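Local coordinates for Sel1 repeat family protein (Pseudomonas aeruginosa, PDB 6LCH) that probably acts as an immunity protein of the type VI secretion system, protecting the bacterium against the effector PldB, at residues V188-S193 against F203-V208; Y232-K237 against L244-L249. All coordinates share one frame; numbering follows the deposited sequence.

In the fold
Contacts 1 and 2 illustrate how successive helices, and a loop between two of them, pack in one part of an all-helical Sel1-family chain. Contact 1 joins helix 183-195 to helix 199-208. Contact 2 follows later in the chain, bringing helix 225-240 against the loop that leads from it to helix 249-252. Their centres lie about 11 Å apart, on the same side of the chain's centre and each about 15 Å from it. They also touch directly: Phe203 packs on Tyr232 and Tyr235, while Gln191 meets Leu249. Because helix 199-208 and helix 225-240 follow each other in the chain, the two contacts join in one continuous packed region with the loop before helix 249-252.

Contact 1 (V188-S193 against F203-V208); sequences VYYQVS and FFLSRV
Tyr190 and Phe204 supply the aromatic half of this buried contact. The rings lie with their centroids 4.5 Å apart and their planes at 44°, a tilt that makes the pair neither a parallel stack nor a T. Phe204 leans one side of its ring onto the tyrosine: its CD2 sits 3.6 Å above the plane of the Tyr190 ring, over the centre, while Phe204 CE2 comes to 3.4 Å from Tyr190 CE2. The reach depends on Phe204 CG being anti to the backbone N (chi1 179°), which carries the ring out toward helix 183-195. One turn further along its own helix, Val208 places CG2 over one face of the Phe204 ring, and Tyr170 of helix 166-178 meets the Tyr190 ring edge-to-face.

The two helices, consecutive in the chain and joined by a short turn, pack on each other as neighbouring helices do in the right-handed superhelix of Sel1 and TPR-type proteins. Their local axes approach to 10.1 Å, with directions 133° apart, so they run in broadly opposite directions, inclined well away from antiparallel.

The aliphatic half belongs to Leu205, whose two methyls meet neighbouring residues of the facing helix. CD1 presses against Tyr190 CB at 3.4 Å, at the root of the aromatic side chain; CD2 lies on the backbone of the next residue, 3.8 Å from Gln191 CA. No hydrogen bond links the two segments. The end of the Gln191 side chain leads away from helix 199-208, and its NE2 donates to Tyr253 O, tying helix 183-195 to the C-terminal region.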
ATOM      1  N   VAL A 188      17.907   3.383  -0.181  1.00  8.52           N
ATOM      2  CA  VAL A 188      17.509   3.257  -1.582  1.00  7.13           C
ATOM      3  C   VAL A 188      16.047   2.840  -1.678  1.00  8.40           C
ATOM      4  O   VAL A 188      15.274   3.389  -2.473  1.00 11.78           O
ATOM      5  CB  VAL A 188      18.427   2.262  -2.315  1.00  8.68           C
ATOM      6  CG1 VAL A 188      17.816   1.856  -3.658  1.00 10.86           C
ATOM      7  CG2 VAL A 188      19.810   2.861  -2.511  1.00  9.44           C
ATOM      8  N   TYR A 189      15.642   1.878  -0.845  1.00  8.58           N
ATOM      9  CA  TYR A 189      14.296   1.328  -0.933  1.00  8.74           C
ATOM     10  C   TYR A 189      13.253   2.241  -0.297  1.00  7.56           C
ATOM     11  O   TYR A 189      12.110   2.296  -0.767  1.00  6.24           O
ATOM     12  CB  TYR A 189      14.265  -0.055  -0.293  1.00  7.15           C
ATOM     13  CG  TYR A 189      14.635  -1.141  -1.267  1.00  8.76           C
ATOM     14  CD1 TYR A 189      15.682  -2.014  -1.011  1.00  9.23           C
ATOM     15  CD2 TYR A 189      13.945  -1.277  -2.462  1.00  9.88           C
ATOM     16  CE1 TYR A 189      16.016  -3.010  -1.917  1.00 11.73           C
ATOM     17  CE2 TYR A 189      14.270  -2.258  -3.368  1.00  9.20           C
ATOM     18  CZ  TYR A 189      15.300  -3.124  -3.091  1.00 11.78           C
ATOM     19  OH  TYR A 189      15.605  -4.097  -4.005  1.00 13.24           O
ATOM     20  N   TYR A 190      13.609   2.937   0.784  1.00  5.67           N
ATOM     21  CA  TYR A 190      12.709   3.956   1.313  1.00  7.42           C
ATOM     22  C   TYR A 190      12.436   5.027   0.265  1.00  7.79           C
ATOM     23  O   TYR A 190      11.305   5.513   0.140  1.00  7.11           O
ATOM     24  CB  TYR A 190      13.297   4.595   2.571  1.00  6.48           C
ATOM     25  CG  TYR A 190      13.184   3.776   3.841  1.00  6.09           C
ATOM     26  CD1 TYR A 190      11.945   3.420   4.364  1.00  5.94           C
ATOM     27  CD2 TYR A 190      14.320   3.380   4.529  1.00  6.76           C
ATOM     28  CE1 TYR A 190      11.850   2.679   5.537  1.00  7.77           C
ATOM     29  CE2 TYR A 190      14.236   2.641   5.692  1.00  6.24           C
ATOM     30  CZ  TYR A 190      13.005   2.296   6.196  1.00  6.00           C
ATOM     31  OH  TYR A 190      12.942   1.559   7.357  1.00  7.06           O
ATOM     32  N   GLN A 191      13.462   5.403  -0.503  1.00  8.55           N
ATOM     33  CA  GLN A 191      13.280   6.423  -1.530  1.00  9.80           C
ATOM     34  C   GLN A 191      12.376   5.920  -2.647  1.00  7.58           C
ATOM     35  O   GLN A 191      11.470   6.634  -3.093  1.00  5.04           O
ATOM     36  CB  GLN A 191      14.634   6.864  -2.088  1.00  8.71           C
ATOM     37  CG  GLN A 191      14.558   8.186  -2.848  1.00 11.89           C
ATOM     38  CD  GLN A 191      15.783   8.459  -3.697  1.00 10.55           C
ATOM     39  OE1 GLN A 191      16.498   7.540  -4.091  1.00 13.58           O
ATOM     40  NE2 GLN A 191      16.029   9.733  -3.986  1.00 13.90           N
ATOM     41  N   VAL A 192      12.605   4.686  -3.112  1.00  8.20           N
ATOM     42  CA  VAL A 192      11.725   4.090  -4.118  1.00  6.89           C
ATOM     43  C   VAL A 192      10.285   4.091  -3.627  1.00  7.09           C
ATOM     44  O   VAL A 192       9.349   4.364  -4.391  1.00 10.07           O
ATOM     45  CB  VAL A 192      12.203   2.669  -4.470  1.00  6.46           C
ATOM     46  CG1 VAL A 192      11.110   1.900  -5.202  1.00  9.03           C
ATOM     47  CG2 VAL A 192      13.468   2.724  -5.300  1.00  6.86           C
ATOM     48  N   SER A 193      10.088   3.802  -2.339  1.00  6.61           N
ATOM     49  CA  SER A 193       8.757   3.862  -1.747  1.00  7.57           C
ATOM     50  C   SER A 193       8.144   5.247  -1.906  1.00  8.84           C
ATOM     51  O   SER A 193       6.961   5.374  -2.242  1.00  8.18           O
ATOM     52  CB  SER A 193       8.833   3.469  -0.272  1.00  6.69           C
ATOM     53  OG  SER A 193       7.548   3.435   0.319  1.00  6.62           O
ATOM     54  N   PHE A 203       7.882  10.725   5.227  1.00  8.26           N
ATOM     55  CA  PHE A 203       8.090  11.212   6.583  1.00 12.50           C
ATOM     56  C   PHE A 203       9.367  10.640   7.179  1.00 10.89           C
ATOM     57  O   PHE A 203      10.104  11.347   7.877  1.00  7.82           O
ATOM     58  CB  PHE A 203       6.897  10.869   7.468  1.00 13.55           C
ATOM     59  CG  PHE A 203       6.989  11.456   8.844  1.00 12.80           C
ATOM     60  CD1 PHE A 203       6.626  12.772   9.072  1.00 17.51           C
ATOM     61  CD2 PHE A 203       7.454  10.700   9.906  1.00 15.38           C
ATOM     62  CE1 PHE A 203       6.713  13.319  10.332  1.00 17.41           C
ATOM     63  CE2 PHE A 203       7.544  11.244  11.173  1.00 15.40           C
ATOM     64  CZ  PHE A 203       7.172  12.555  11.385  1.00 18.04           C
ATOM     65  N   PHE A 204       9.650   9.358   6.919  1.00  7.46           N
ATOM     66  CA  PHE A 204      10.849   8.762   7.498  1.00  9.40           C
ATOM     67  C   PHE A 204      12.111   9.394   6.929  1.00  9.01           C
ATOM     68  O   PHE A 204      13.076   9.634   7.664  1.00  6.69           O
ATOM     69  CB  PHE A 204      10.878   7.253   7.279  1.00  7.79           C
ATOM     70  CG  PHE A 204      12.113   6.599   7.829  1.00  9.24           C
ATOM     71  CD1 PHE A 204      12.324   6.531   9.197  1.00 11.53           C
ATOM     72  CD2 PHE A 204      13.075   6.075   6.983  1.00  7.75           C
ATOM     73  CE1 PHE A 204      13.464   5.936   9.711  1.00 12.58           C
ATOM     74  CE2 PHE A 204      14.214   5.479   7.490  1.00  9.43           C
ATOM     75  CZ  PHE A 204      14.410   5.412   8.855  1.00 11.71           C
ATOM     76  N   LEU A 205      12.124   9.677   5.626  1.00  7.26           N
ATOM     77  CA  LEU A 205      13.292  10.327   5.046  1.00  8.21           C
ATOM     78  C   LEU A 205      13.410  11.771   5.513  1.00  9.23           C
ATOM     79  O   LEU A 205      14.522  12.305   5.593  1.00  7.95           O
ATOM     80  CB  LEU A 205      13.236  10.244   3.520  1.00  9.00           C
ATOM     81  CG  LEU A 205      13.859   8.983   2.916  1.00 10.52           C
ATOM     82  CD1 LEU A 205      13.609   7.775   3.806  1.00 10.05           C
ATOM     83  CD2 LEU A 205      13.326   8.732   1.503  1.00  8.85           C
ATOM     84  N   SER A 206      12.283  12.406   5.839  1.00  7.70           N
ATOM     85  CA  SER A 206      12.324  13.745   6.417  1.00 10.34           C
ATOM     86  C   SER A 206      13.084  13.751   7.737  1.00 11.39           C
ATOM     87  O   SER A 206      13.916  14.631   7.986  1.00 10.47           O
ATOM     88  CB  SER A 206      10.904  14.269   6.618  1.00 10.32           C
ATOM     89  OG  SER A 206      10.865  15.211   7.671  1.00 20.92           O
ATOM     90  N   ARG A 207      12.800  12.777   8.604  1.00  9.96           N
ATOM     91  CA  ARG A 207      13.498  12.693   9.883  1.00 11.02           C
ATOM     92  C   ARG A 207      14.924  12.183   9.720  1.00 10.55           C
ATOM     93  O   ARG A 207      15.808  12.572  10.493  1.00  9.60           O
ATOM     94  CB  ARG A 207      12.720  11.794  10.842  1.00 16.13           C
ATOM     95  CG  ARG A 207      11.232  12.099  10.885  1.00 15.96           C
ATOM     96  CD  ARG A 207      10.707  12.094  12.310  1.00 16.39           C
ATOM     97  NE  ARG A 207      11.569  12.836  13.224  1.00 23.26           N
ATOM     98  CZ  ARG A 207      12.030  12.357  14.375  1.00 20.52           C
ATOM     99  NH1 ARG A 207      11.714  11.129  14.762  1.00 20.77           N
ATOM    100  NH2 ARG A 207      12.809  13.108  15.141  1.00 21.29           N
ATOM    101  N   VAL A 208      15.162  11.315   8.733  1.00  7.27           N
ATOM    102  CA  VAL A 208      16.519  10.854   8.443  1.00  7.19           C
ATOM    103  C   VAL A 208      17.445  12.046   8.232  1.00  9.07           C
ATOM    104  O   VAL A 208      18.536  12.128   8.810  1.00  7.02           O
ATOM    105  CB  VAL A 208      16.513   9.922   7.217  1.00  8.11           C
ATOM    106  CG1 VAL A 208      17.891   9.860   6.583  1.00  7.67           C
ATOM    107  CG2 VAL A 208      16.020   8.531   7.599  1.00  4.51           C
TER

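Contact 2 (Y232-K237 against L244-L249); sequences YSIYKK and LRFPNL
Phe246 offers one face of its ring to Ile234 and part of its edge to Lys237. The chain leaving helix 225-240 turns back along it here, within the all-helical Sel1-type fold, and makes a type I beta turn from Phe246 to Leu249 as it enters helix 249-252. Ile234 CG2 makes a CH-pi contact, 3.8 Å from the Phe246 ring centroid and 23° off the normal, displaced toward the rim on the side of CE1 and CZ. Over the same face, Ile234 CG1 approaches Phe246 CE2 at 3.6 Å; a chi1 of -78° is what brings both branches of the isoleucine onto the ring. At the edge, near the ring plane, Lys237 CG stands 4.2 Å from Phe246 CZ.

A backbone hydrogen bond between Phe246 and Ser195 fastens this loop to the end of helix 183-195, whose Val194 also touches Ile234. Toward the exposed margin, the side chains of Lys237 and Leu244 cross at about a right angle, although the very short approaches modelled between them are doubtful. At the buried end, Ile234 reaches past the phenylalanine to Leu249, its CD1 lying 4.0 Å from Leu249 CG.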
ATOM      1  N   TYR A 232       9.709  16.165   3.421  1.00 14.94           N
ATOM      2  CA  TYR A 232       8.525  16.535   4.188  1.00 15.39           C
ATOM      3  C   TYR A 232       7.475  17.196   3.310  1.00 13.18           C
ATOM      4  O   TYR A 232       6.275  17.028   3.551  1.00 12.66           O
ATOM      5  CB  TYR A 232       8.884  17.463   5.348  1.00 17.45           C
ATOM      6  CG  TYR A 232       7.739  17.594   6.324  1.00 18.69           C
ATOM      7  CD1 TYR A 232       7.377  16.528   7.135  1.00 19.08           C
ATOM      8  CD2 TYR A 232       6.995  18.764   6.405  1.00 20.38           C
ATOM      9  CE1 TYR A 232       6.325  16.629   8.020  1.00 23.47           C
ATOM     10  CE2 TYR A 232       5.935  18.875   7.289  1.00 22.97           C
ATOM     11  CZ  TYR A 232       5.605  17.803   8.094  1.00 24.09           C
ATOM     12  OH  TYR A 232       4.555  17.897   8.978  1.00 26.30           O
ATOM     13  N   SER A 233       7.903  17.953   2.296  1.00 12.03           N
ATOM     14  CA  SER A 233       6.949  18.557   1.372  1.00 13.78           C
ATOM     15  C   SER A 233       6.252  17.497   0.530  1.00 14.15           C
ATOM     16  O   SER A 233       5.054  17.613   0.243  1.00 15.52           O
ATOM     17  CB  SER A 233       7.652  19.575   0.476  1.00 17.72           C
ATOM     18  OG  SER A 233       6.738  20.161  -0.436  1.00 21.55           O
ATOM     19  N   ILE A 234       6.990  16.466   0.109  1.00 12.51           N
ATOM     20  CA  ILE A 234       6.364  15.341  -0.581  1.00 10.39           C
ATOM     21  C   ILE A 234       5.377  14.650   0.346  1.00 13.07           C
ATOM     22  O   ILE A 234       4.269  14.278  -0.062  1.00 12.28           O
ATOM     23  CB  ILE A 234       7.438  14.365  -1.094  1.00 13.17           C
ATOM     24  CG1 ILE A 234       8.086  14.893  -2.373  1.00 12.86           C
ATOM     25  CG2 ILE A 234       6.849  12.974  -1.314  1.00  9.70           C
ATOM     26  CD1 ILE A 234       9.369  14.171  -2.736  1.00 10.04           C
ATOM     27  N   TYR A 235       5.760  14.479   1.614  1.00 10.51           N
ATOM     28  CA  TYR A 235       4.840  13.913   2.589  1.00 10.96           C
ATOM     29  C   TYR A 235       3.594  14.776   2.735  1.00 14.98           C
ATOM     30  O   TYR A 235       2.484  14.252   2.877  1.00 12.55           O
ATOM     31  CB  TYR A 235       5.541  13.732   3.936  1.00 13.98           C
ATOM     32  CG  TYR A 235       4.595  13.722   5.113  1.00 14.41           C
ATOM     33  CD1 TYR A 235       4.349  14.880   5.834  1.00 14.58           C
ATOM     34  CD2 TYR A 235       3.946  12.557   5.504  1.00 14.73           C
ATOM     35  CE1 TYR A 235       3.489  14.884   6.903  1.00 19.31           C
ATOM     36  CE2 TYR A 235       3.080  12.551   6.580  1.00 18.86           C
ATOM     37  CZ  TYR A 235       2.861  13.722   7.279  1.00 19.01           C
ATOM     38  OH  TYR A 235       1.996  13.745   8.350  1.00 22.69           O
ATOM     39  N   LYS A 236       3.744  16.100   2.704  1.00 15.26           N
ATOM     40  CA  LYS A 236       2.554  16.940   2.774  1.00 15.30           C
ATOM     41  C   LYS A 236       1.721  16.815   1.505  1.00 14.36           C
ATOM     42  O   LYS A 236       0.488  16.774   1.570  1.00 14.76           O
ATOM     43  CB  LYS A 236       2.940  18.392   3.042  1.00 17.52           C
ATOM     44  CG  LYS A 236       3.486  18.612   4.437  1.00 17.66           C
ATOM     45  CD  LYS A 236       2.563  18.004   5.469  1.00 16.52           C
ATOM     46  CE  LYS A 236       1.662  19.067   6.062  1.00 23.25           C
ATOM     47  NZ  LYS A 236       0.635  18.482   6.962  1.00 22.48           N
ATOM     48  N   LYS A 237       2.377  16.708   0.346  1.00 15.28           N
ATOM     49  CA  LYS A 237       1.648  16.591  -0.912  1.00 16.63           C
ATOM     50  C   LYS A 237       0.839  15.297  -0.973  1.00 18.82           C
ATOM     51  O   LYS A 237      -0.318  15.300  -1.411  1.00 16.53           O
ATOM     52  CB  LYS A 237       2.636  16.684  -2.071  1.00 15.92           C
ATOM     53  CG  LYS A 237       2.050  16.772  -3.456  1.00 24.21           C
ATOM     54  CD  LYS A 237       1.349  18.099  -3.760  1.00 21.87           C
ATOM     55  CE  LYS A 237       0.134  17.880  -4.705  1.00 25.34           C
ATOM     56  NZ  LYS A 237      -1.016  17.190  -4.013  1.00 25.28           N
ATOM     57  N   LEU A 244      -0.872  10.869  -5.884  1.00 16.03           N
ATOM     58  CA  LEU A 244       0.251  11.403  -6.627  1.00 13.12           C
ATOM     59  C   LEU A 244       1.423  10.442  -6.583  1.00 15.09           C
ATOM     60  O   LEU A 244       1.555   9.610  -5.681  1.00 13.47           O
ATOM     61  CB  LEU A 244       0.706  12.721  -6.031  1.00 16.48           C
ATOM     62  CG  LEU A 244      -0.344  13.799  -6.053  1.00 20.25           C
ATOM     63  CD1 LEU A 244      -0.171  14.491  -4.755  1.00 17.01           C
ATOM     64  CD2 LEU A 244      -0.054  14.746  -7.204  1.00 13.51           C
ATOM     65  N   ARG A 245       2.306  10.605  -7.556  1.00 13.16           N
ATOM     66  CA  ARG A 245       3.542   9.861  -7.646  1.00 15.40           C
ATOM     67  C   ARG A 245       4.669  10.856  -7.881  1.00 17.95           C
ATOM     68  O   ARG A 245       4.440  12.062  -8.023  1.00 16.17           O
ATOM     69  CB  ARG A 245       3.453   8.802  -8.751  1.00 13.66           C
ATOM     70  CG  ARG A 245       2.363   7.765  -8.494  1.00 15.88           C
ATOM     71  CD  ARG A 245       2.584   7.078  -7.149  1.00 16.86           C
ATOM     72  NE  ARG A 245       1.525   6.131  -6.799  1.00 18.52           N
ATOM     73  CZ  ARG A 245       0.624   6.326  -5.837  1.00 15.71           C
ATOM     74  NH1 ARG A 245       0.635   7.439  -5.121  1.00 13.91           N
ATOM     75  NH2 ARG A 245      -0.296   5.402  -5.593  1.00 18.29           N
ATOM     76  N   PHE A 246       5.901  10.354  -7.892  1.00 14.96           N
ATOM     77  CA  PHE A 246       7.093  11.196  -8.002  1.00 14.68           C
ATOM     78  C   PHE A 246       8.118  10.465  -8.854  1.00 16.64           C
ATOM     79  O   PHE A 246       9.116   9.938  -8.350  1.00 12.35           O
ATOM     80  CB  PHE A 246       7.633  11.544  -6.612  1.00 12.80           C
ATOM     81  CG  PHE A 246       6.636  12.266  -5.751  1.00 11.33           C
ATOM     82  CD1 PHE A 246       5.743  11.564  -4.957  1.00  9.49           C
ATOM     83  CD2 PHE A 246       6.571  13.648  -5.761  1.00 10.65           C
ATOM     84  CE1 PHE A 246       4.815  12.224  -4.185  1.00 12.10           C
ATOM     85  CE2 PHE A 246       5.645  14.317  -4.988  1.00 11.70           C
ATOM     86  CZ  PHE A 246       4.766  13.608  -4.198  1.00 12.83           C
ATOM     87  N   PRO A 247       7.896  10.417 -10.171  1.00 18.39           N
ATOM     88  CA  PRO A 247       8.738   9.574 -11.037  1.00 16.30           C
ATOM     89  C   PRO A 247      10.133  10.124 -11.286  1.00 15.39           C
ATOM     90  O   PRO A 247      10.960   9.407 -11.864  1.00 17.43           O
ATOM     91  CB  PRO A 247       7.935   9.501 -12.348  1.00 17.07           C
ATOM     92  CG  PRO A 247       6.578  10.089 -12.033  1.00 14.21           C
ATOM     93  CD  PRO A 247       6.807  11.057 -10.923  1.00 14.03           C
ATOM     94  N   ASN A 248      10.426  11.358 -10.881  1.00 16.22           N
ATOM     95  CA  ASN A 248      11.750  11.937 -11.057  1.00 14.64           C
ATOM     96  C   ASN A 248      12.533  12.026  -9.756  1.00 15.12           C
ATOM     97  O   ASN A 248      13.674  12.496  -9.770  1.00 14.93           O
ATOM     98  CB  ASN A 248      11.637  13.328 -11.693  1.00 18.27           C
ATOM     99  CG  ASN A 248      11.084  13.278 -13.109  1.00 19.14           C
ATOM    100  OD1 ASN A 248      11.819  13.033 -14.067  1.00 17.33           O
ATOM    101  ND2 ASN A 248       9.783  13.512 -13.245  1.00 15.43           N
ATOM    102  N   LEU A 249      11.956  11.566  -8.642  1.00 16.79           N
ATOM    103  CA  LEU A 249      12.569  11.744  -7.326  1.00 15.35           C
ATOM    104  C   LEU A 249      13.958  11.117  -7.262  1.00 12.98           C
ATOM    105  O   LEU A 249      14.906  11.730  -6.755  1.00 12.97           O
ATOM    106  CB  LEU A 249      11.657  11.141  -6.255  1.00 15.76           C
ATOM    107  CG  LEU A 249      11.690  11.619  -4.798  1.00 17.12           C
ATOM    108  CD1 LEU A 249      11.858  10.425  -3.884  1.00 12.40           C
ATOM    109  CD2 LEU A 249      12.767  12.664  -4.528  1.00 14.70           C
TER